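Local coordinates for adherence and virulence protein A (Streptococcus pneumoniae, PDB 6PON) that probably binds host fibronectin and contributes to adherence and virulence of the pneumococcus, at residues I27-P30 with F31-E34; Q38-S41 with N42-S45; Q71-T74 with F75-V78; N106-E109 with I110-I114. All coordinates share one frame; numbering follows the deposited sequence.

Overall arrangement
All four contacts are turns or caps on one side of the chain's centre. Contacts 1 and 2 close successive hairpins of one antiparallel sheet: the turn at 31-34 leads from strand 23-28 into strand 34-41, and Asn-42 and Arg-43 lead on to strand 44-51. Although they share a sheet, their centres are about 20 Å apart. Contact 3 starts helix 74-83 and meets contact 1 directly, Gln-29 OE1 lying 2.6 Å from Ser-73 OG. Contact 4, in the larger sheet, is a surface turn without a buried residue; contacts 1 to 3 are partly buried. Side-chain amides grip backbone groups in contacts 1 and 4, a serine hydroxyl in contact 3, and contact 2 relies on main-chain pairing.

Contact 1 (I27-P30 with F31-E34); sequences INQP and FEQE
Gln-29 reaches round a turn to Glu-32, three residues on, past Pro-30 and Phe-31, and its side chain carries the contact. Its CB lies 3.8 Å from Glu-34 O. CG comes closer, 3.0 Å from Phe-31 O, with CG anti to the backbone N (chi1 -180°) and the chain extended beyond it, which carries the amide alongside the turn. At the tip, NE2 donates to Glu-32 O over 2.6 Å with an N-H...O angle of 152°. The acceptor lies only 9° out of the amide plane, while the donor is tilted from the carbonyl plane of Glu-32. The other amide atom, OE1, is taken by Ser-73 OG, so both ends of the amide are held and its rotation is fixed.

Glu-32 belongs to a type I beta turn from Phe-31 to Glu-34, closed by Glu-34 N to Phe-31 O at 3.2 Å. Beside it, Pro-30 CB approaches Phe-31 CD2 at 4.2 Å, and Pro-30 O lies over one face of the phenyl ring. The turn links strand 23-28 to strand 34-41; Gln-29 also packs on Phe-75 and Ile-76 of helix 74-83, and Glu-34 OE1 bonds Ser-51 OG on neighbouring strand 44-51.

Contact 2 (Q38-S41 with N42-S45); sequences QIRS and NRQS
The guanidinium of Arg-40 lies over the backbone of Arg-43, with Arg-43 CA 3.5 Å above one face and displaced toward the rim of the group. Gln-44 N lies over that same face, and Ser-45 N approaches obliquely. The aliphatic chain reaches that place because CG is anti to the backbone N (chi1 174°) and the chain stays extended to NE. NH1 is then 3.3 Å from Arg-43 O. The charged end of Arg-43 leads elsewhere: NE stays 5.8 Å from Arg-40 NH2, so the two like charges are near without touching.

Beneath the side chains is a two-residue beta hairpin with a type I' turn from Ser-41 to Gln-44. Asn-42 and Arg-43 both have positive phi, as that turn requires. Ser-41 and Gln-44 form the antiparallel hydrogen-bonded pair. Ser-41 N donates to Gln-44 O at 2.8 Å, almost straight at 168°, and Gln-44 N returns a bond of 2.9 Å to Ser-41 O. A water accepts from Asn-42 ND2 and gives a weak bond to Ser-41 O, a loose water link between the amide and the turn. Next along, Arg-40 and Ser-45 are a non-hydrogen-bonded pair with CA atoms 4.4 Å apart, and Arg-40 CA makes a CA-H...O contact to Gln-44 O.

The hairpin joins strands 34-41 and 44-51 inside the four-stranded antiparallel sheet. Strand 23-28 flanks it, where Arg-40 packs on Gln-25 and Ile-39 on Ile-24, while Ser-41 OG makes weak bonds to the carbonyls of Glu-18 and Leu-19 on helix 5-19.

Contact 3 (Q71-T74 with F75-V78); sequences QPST and FIMV
Ser-73 O receives Met-77 N at 3.2 Å and Thr-74 O receives Val-78 N at the same length, two i to i+4 bonds, both nearly straight, that open helix 74-83. Ser-73 is its N-cap, and Pro-72 before it pairs with Met-77, the fourth helical residue, as a hydrophobic staple. The hydroxyl OG accepts from Ile-76 N at 3.2 Å, with an angle at hydrogen of 143°, so an amide of the first turn, which lacks an i-4 carbonyl of the helix as acceptor, is satisfied by a side chain. Ile-76 N also makes a weak bond to Ser-73 O. Chi1 of Ser-73 is 60°, which sets OG between its own backbone N and carbonyl carbon and directs it back over the start of the helix.

The capping hydroxyl has a second polar partner in Gln-29 OE1, from the turn after strand 23-28, and so joins that turn to the helix start. It also lies close to hydrocarbon: Ser-73 OG is 3.4 Å from Ile-76 CG1, and it sits near the plane of the Phe-75 ring, at the edge.

Pro-72 packs on the first turn. Its CB meets the CG2 branch of Ile-76 at 3.7 Å, an apolar contact added to the staple. Thr-74, Phe-75 and Val-78 touch Glu-141 of strand 139-142. In the staple itself the proline ring and the Met-77 side chain cross obliquely; the methionine chain bends at chi3, and both its CG and its terminal CE end up 4.0 Å from Pro-72 CG.

Contact 4 (N106-E109 with I110-I114); sequences NKNE and IGDHI
Ile-110 opens the second segment by donating its backbone N to Asn-108 OD1 at 3.1 Å, an Asx turn. Gly-111 closes the type I beta turn from Asn-108, its N bonding Asn-108 O at 3.1 Å; its positive phi of 84° is a setting in which a side chain would jam against the preceding carbonyl.

Asp-112 meets Asn-108 twice through its main chain. Its N donates to OD1 at 2.9 Å, and its O accepts from Asn-108 N at 2.8 Å, which makes the loop between strands 99-107 and 113-121 a type I turn plus G1 bulge. The two side chains lie side by side, amide and carboxylate planes 52° apart, and a water accepts from Asn-108 ND2 and donates to Asp-112 OD2.

His-113 pairs with Lys-107 without hydrogen bonds. Ile-114 then exchanges two backbone bonds with Asn-106 and lays CD1 3.5 Å from Asn-106 CB; the ND2 of that residue is held by the carbonyls of Tyr-82 and Gln-84.

Two N-H groups thus converge on Asn-108 OD1 from opposite faces of its plane. With chi1 at 65° the amide is folded into the turn, its oxygen serving amides that the hairpin's main-chain bonds do not use.

Contact 1 (I27-P30 with F31-E34)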
# COMPACT_ATOMS: atom_id res chain seq x y z
N ILE B 27 47.40 11.07 8.85
CA ILE B 27 46.75 9.97 9.55
C ILE B 27 47.04 10.13 11.03
O ILE B 27 48.20 10.09 11.45
CB ILE B 27 47.24 8.60 9.03
CG1 ILE B 27 46.84 8.37 7.58
CG2 ILE B 27 46.71 7.47 9.87
CD1 ILE B 27 48.04 8.12 6.66
N ASN B 28 45.99 10.31 11.84
CA ASN B 28 46.13 10.47 13.28
C ASN B 28 45.03 9.71 14.01
O ASN B 28 43.98 9.37 13.45
CB ASN B 28 46.07 11.94 13.70
CG ASN B 28 47.16 12.76 13.06
OD1 ASN B 28 46.99 13.24 11.94
ND2 ASN B 28 48.29 12.91 13.76
N GLN B 29 45.29 9.47 15.31
CA GLN B 29 44.41 8.79 16.25
C GLN B 29 44.14 9.74 17.42
O GLN B 29 44.76 9.62 18.49
CB GLN B 29 45.07 7.49 16.73
CG GLN B 29 44.30 6.64 17.73
CD GLN B 29 45.04 5.35 18.07
OE1 GLN B 29 46.20 5.17 17.68
NE2 GLN B 29 44.38 4.45 18.81
N PRO B 30 43.24 10.72 17.25
CA PRO B 30 43.00 11.68 18.34
C PRO B 30 42.47 11.03 19.61
O PRO B 30 42.90 11.40 20.71
CB PRO B 30 42.00 12.69 17.75
CG PRO B 30 41.51 12.09 16.49
CD PRO B 30 42.49 11.06 16.02
N PHE B 31 41.57 10.07 19.50
CA PHE B 31 41.14 9.29 20.66
C PHE B 31 41.47 7.83 20.42
O PHE B 31 41.81 7.43 19.30
CB PHE B 31 39.65 9.49 20.93
CG PHE B 31 39.29 10.92 21.17
CD1 PHE B 31 39.54 11.51 22.40
CD2 PHE B 31 38.74 11.69 20.15
CE1 PHE B 31 39.21 12.85 22.62
CE2 PHE B 31 38.41 13.01 20.36
CZ PHE B 31 38.65 13.60 21.59
N GLU B 32 41.38 7.02 21.48
CA GLU B 32 41.87 5.65 21.42
C GLU B 32 41.22 4.87 20.28
O GLU B 32 41.90 4.17 19.53
CB GLU B 32 41.64 4.94 22.76
CG GLU B 32 42.56 3.76 22.97
CD GLU B 32 43.98 4.18 23.36
OE1 GLU B 32 44.37 3.96 24.53
OE2 GLU B 32 44.71 4.73 22.51
N GLN B 33 39.90 5.00 20.12
CA GLN B 33 39.19 4.21 19.13
C GLN B 33 38.71 5.05 17.97
O GLN B 33 37.70 4.74 17.33
CB GLN B 33 38.02 3.48 19.77
CG GLN B 33 38.27 2.98 21.18
CD GLN B 33 36.97 2.65 21.88
OE1 GLN B 33 36.39 1.58 21.64
NE2 GLN B 33 36.48 3.58 22.71
N GLU B 34 39.41 6.14 17.67
CA GLU B 34 39.01 7.00 16.58
C GLU B 34 40.19 7.26 15.66
O GLU B 34 41.32 7.47 16.12
CB GLU B 34 38.43 8.31 17.11
CG GLU B 34 37.33 8.09 18.13
CD GLU B 34 36.31 9.21 18.15
OE1 GLU B 34 35.18 8.95 18.61
OE2 GLU B 34 36.63 10.34 17.71

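Contact 2 (Q38-S41 with N42-S45)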
# COMPACT_ATOMS: atom_id res chain seq x y z
N GLN B 38 43.28 13.05 6.87
CA GLN B 38 43.22 14.20 5.98
C GLN B 38 43.39 13.70 4.55
O GLN B 38 44.38 13.03 4.24
CB GLN B 38 44.28 15.24 6.33
CG GLN B 38 43.96 16.64 5.82
CD GLN B 38 45.21 17.45 5.52
OE1 GLN B 38 45.51 17.74 4.35
NE2 GLN B 38 45.96 17.82 6.57
N ILE B 39 42.41 14.00 3.69
CA ILE B 39 42.39 13.49 2.33
C ILE B 39 42.25 14.67 1.38
O ILE B 39 41.33 15.47 1.53
CB ILE B 39 41.24 12.49 2.11
CG1 ILE B 39 41.46 11.21 2.92
CG2 ILE B 39 41.07 12.16 0.64
CD1 ILE B 39 40.17 10.43 3.15
N ARG B 40 43.14 14.76 0.41
CA ARG B 40 43.04 15.75 -0.65
C ARG B 40 42.34 15.13 -1.84
O ARG B 40 42.70 14.03 -2.28
CB ARG B 40 44.43 16.26 -1.06
CG ARG B 40 44.40 17.20 -2.26
CD ARG B 40 45.68 18.01 -2.35
NE ARG B 40 45.59 19.06 -3.36
CZ ARG B 40 45.01 20.24 -3.18
NH1 ARG B 40 44.44 20.55 -2.01
NH2 ARG B 40 45.00 21.13 -4.17
N SER B 41 41.36 15.85 -2.39
CA SER B 41 40.52 15.33 -3.45
C SER B 41 39.80 16.49 -4.13
O SER B 41 39.30 17.39 -3.45
CB SER B 41 39.50 14.35 -2.89
OG SER B 41 39.14 13.42 -3.89
N ASN B 42 39.76 16.47 -5.46
CA ASN B 42 39.16 17.55 -6.26
C ASN B 42 39.71 18.91 -5.84
O ASN B 42 38.97 19.88 -5.67
CB ASN B 42 37.63 17.54 -6.15
CG ASN B 42 37.04 16.13 -6.24
OD1 ASN B 42 37.12 15.46 -7.27
ND2 ASN B 42 36.42 15.68 -5.14
N ARG B 43 41.02 18.98 -5.64
CA ARG B 43 41.73 20.19 -5.24
C ARG B 43 41.30 20.74 -3.88
O ARG B 43 41.74 21.82 -3.49
CB ARG B 43 41.59 21.28 -6.31
CG ARG B 43 42.32 20.98 -7.58
CD ARG B 43 41.93 21.99 -8.64
NE ARG B 43 43.06 22.34 -9.49
CZ ARG B 43 43.32 21.76 -10.66
NH1 ARG B 43 42.53 20.79 -11.11
NH2 ARG B 43 44.37 22.15 -11.37
N GLN B 44 40.44 20.03 -3.16
CA GLN B 44 40.03 20.44 -1.82
C GLN B 44 40.57 19.45 -0.80
O GLN B 44 40.83 18.28 -1.11
CB GLN B 44 38.50 20.52 -1.70
CG GLN B 44 37.80 21.27 -2.82
CD GLN B 44 36.34 21.52 -2.51
OE1 GLN B 44 35.45 20.94 -3.14
NE2 GLN B 44 36.08 22.37 -1.53
N SER B 45 40.74 19.92 0.42
CA SER B 45 41.13 19.04 1.51
C SER B 45 39.88 18.62 2.28
O SER B 45 38.89 19.36 2.33
CB SER B 45 42.14 19.73 2.44
OG SER B 45 42.75 18.80 3.33
O HOH W 1 35.88 17.19 -3.26

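Contact 3 (Q71-T74 with F75-V78)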
# COMPACT_ATOMS: atom_id res chain seq x y z
N GLN B 71 52.99 11.35 20.22
CA GLN B 71 53.67 10.34 19.43
C GLN B 71 52.64 9.37 18.86
O GLN B 71 51.69 9.00 19.56
CB GLN B 71 54.68 9.56 20.28
CG GLN B 71 55.80 10.38 20.84
CD GLN B 71 56.75 10.90 19.77
OE1 GLN B 71 56.60 10.62 18.57
NE2 GLN B 71 57.75 11.66 20.20
N PRO B 72 52.79 8.95 17.61
CA PRO B 72 51.85 7.97 17.05
C PRO B 72 51.99 6.62 17.74
O PRO B 72 53.09 6.17 18.04
CB PRO B 72 52.26 7.88 15.58
CG PRO B 72 53.69 8.27 15.57
CD PRO B 72 53.86 9.30 16.66
N SER B 73 50.85 6.00 18.02
CA SER B 73 50.86 4.66 18.56
C SER B 73 51.47 3.69 17.56
O SER B 73 51.65 4.01 16.38
CB SER B 73 49.43 4.21 18.89
OG SER B 73 48.63 4.23 17.71
N THR B 74 51.76 2.48 18.03
CA THR B 74 52.10 1.39 17.11
C THR B 74 51.04 1.26 16.02
O THR B 74 51.38 1.11 14.83
CB THR B 74 52.25 0.08 17.89
OG1 THR B 74 53.35 0.17 18.80
CG2 THR B 74 52.49 -1.10 16.95
N PHE B 75 49.76 1.34 16.39
CA PHE B 75 48.68 1.22 15.41
C PHE B 75 48.86 2.22 14.28
O PHE B 75 48.71 1.87 13.11
CB PHE B 75 47.34 1.43 16.10
CG PHE B 75 46.15 1.58 15.16
CD1 PHE B 75 45.57 0.45 14.55
CD2 PHE B 75 45.58 2.82 14.92
CE1 PHE B 75 44.47 0.57 13.73
CE2 PHE B 75 44.49 2.95 14.09
CZ PHE B 75 43.92 1.81 13.49
N ILE B 76 49.22 3.46 14.62
CA ILE B 76 49.22 4.53 13.63
C ILE B 76 50.40 4.40 12.69
O ILE B 76 50.27 4.61 11.47
CB ILE B 76 49.20 5.90 14.33
CG1 ILE B 76 47.83 6.12 14.97
CG2 ILE B 76 49.49 7.01 13.32
CD1 ILE B 76 46.75 6.39 13.95
N MET B 77 51.57 4.04 13.22
CA MET B 77 52.76 3.90 12.38
C MET B 77 52.57 2.80 11.35
O MET B 77 53.04 2.92 10.21
CB MET B 77 54.00 3.61 13.23
CG MET B 77 54.13 4.47 14.47
SD MET B 77 55.61 4.16 15.44
CE MET B 77 56.53 5.52 14.78
N VAL B 78 51.91 1.70 11.73
CA VAL B 78 51.58 0.66 10.76
C VAL B 78 50.61 1.19 9.71
O VAL B 78 50.76 0.93 8.51
CB VAL B 78 51.03 -0.60 11.45
CG1 VAL B 78 50.65 -1.68 10.42
CG2 VAL B 78 52.05 -1.16 12.42

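Contact 4 (N106-E109 with I110-I114)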
# COMPACT_ATOMS: atom_id res chain seq x y z
N ASN B 106 49.23 2.14 -2.90
CA ASN B 106 50.35 2.98 -2.50
C ASN B 106 51.63 2.36 -3.06
O ASN B 106 51.61 1.30 -3.69
CB ASN B 106 50.40 3.13 -0.98
CG ASN B 106 51.01 4.44 -0.53
OD1 ASN B 106 51.66 5.14 -1.31
ND2 ASN B 106 50.81 4.79 0.74
N LYS B 107 52.74 3.06 -2.86
CA LYS B 107 54.04 2.44 -3.08
C LYS B 107 54.65 2.11 -1.72
O LYS B 107 54.22 2.64 -0.69
CB LYS B 107 54.97 3.35 -3.91
CG LYS B 107 55.11 4.79 -3.42
CD LYS B 107 56.24 5.50 -4.18
CE LYS B 107 55.85 6.93 -4.59
NZ LYS B 107 56.09 7.96 -3.54
N ASN B 108 55.61 1.19 -1.72
CA ASN B 108 56.42 0.96 -0.53
C ASN B 108 57.75 1.72 -0.70
O ASN B 108 57.91 2.56 -1.59
CB ASN B 108 56.60 -0.54 -0.25
CG ASN B 108 57.39 -1.28 -1.33
OD1 ASN B 108 58.07 -0.69 -2.15
ND2 ASN B 108 57.30 -2.60 -1.30
N GLU B 109 58.71 1.42 0.17
CA GLU B 109 59.90 2.27 0.22
C GLU B 109 60.91 1.97 -0.88
O GLU B 109 61.91 2.68 -0.97
CB GLU B 109 60.56 2.17 1.60
CG GLU B 109 59.81 2.98 2.66
CD GLU B 109 60.47 3.00 4.04
OE1 GLU B 109 61.72 2.82 4.13
OE2 GLU B 109 59.73 3.21 5.02
N ILE B 110 60.68 0.96 -1.73
CA ILE B 110 61.49 0.76 -2.93
C ILE B 110 60.66 0.96 -4.19
O ILE B 110 61.07 0.54 -5.27
CB ILE B 110 62.18 -0.62 -2.94
CG1 ILE B 110 61.13 -1.75 -3.02
CG2 ILE B 110 63.11 -0.77 -1.74
CD1 ILE B 110 61.68 -3.15 -2.90
N GLY B 111 59.50 1.59 -4.07
CA GLY B 111 58.71 1.92 -5.23
C GLY B 111 57.82 0.81 -5.74
O GLY B 111 57.21 0.98 -6.80
N ASP B 112 57.73 -0.30 -5.02
CA ASP B 112 56.80 -1.35 -5.42
C ASP B 112 55.37 -1.02 -4.98
O ASP B 112 55.15 -0.47 -3.89
CB ASP B 112 57.23 -2.69 -4.83
CG ASP B 112 58.45 -3.24 -5.53
OD1 ASP B 112 58.67 -2.85 -6.69
OD2 ASP B 112 59.17 -4.05 -4.93
N HIS B 113 54.42 -1.36 -5.86
CA HIS B 113 52.99 -1.14 -5.65
C HIS B 113 52.45 -2.08 -4.56
O HIS B 113 52.78 -3.27 -4.53
CB HIS B 113 52.29 -1.34 -7.01
CG HIS B 113 50.79 -1.38 -6.98
ND1 HIS B 113 50.04 -1.39 -8.14
CD2 HIS B 113 49.89 -1.43 -5.96
CE1 HIS B 113 48.75 -1.43 -7.83
NE2 HIS B 113 48.63 -1.47 -6.52
N ILE B 114 51.65 -1.53 -3.65
CA ILE B 114 50.97 -2.29 -2.61
C ILE B 114 49.49 -1.90 -2.64
O ILE B 114 49.12 -0.83 -3.12
CB ILE B 114 51.56 -2.04 -1.21
CG1 ILE B 114 51.46 -0.55 -0.83
CG2 ILE B 114 53.00 -2.45 -1.14
CD1 ILE B 114 50.24 -0.22 -0.01
O HOH W 2 58.39 -5.00 -2.77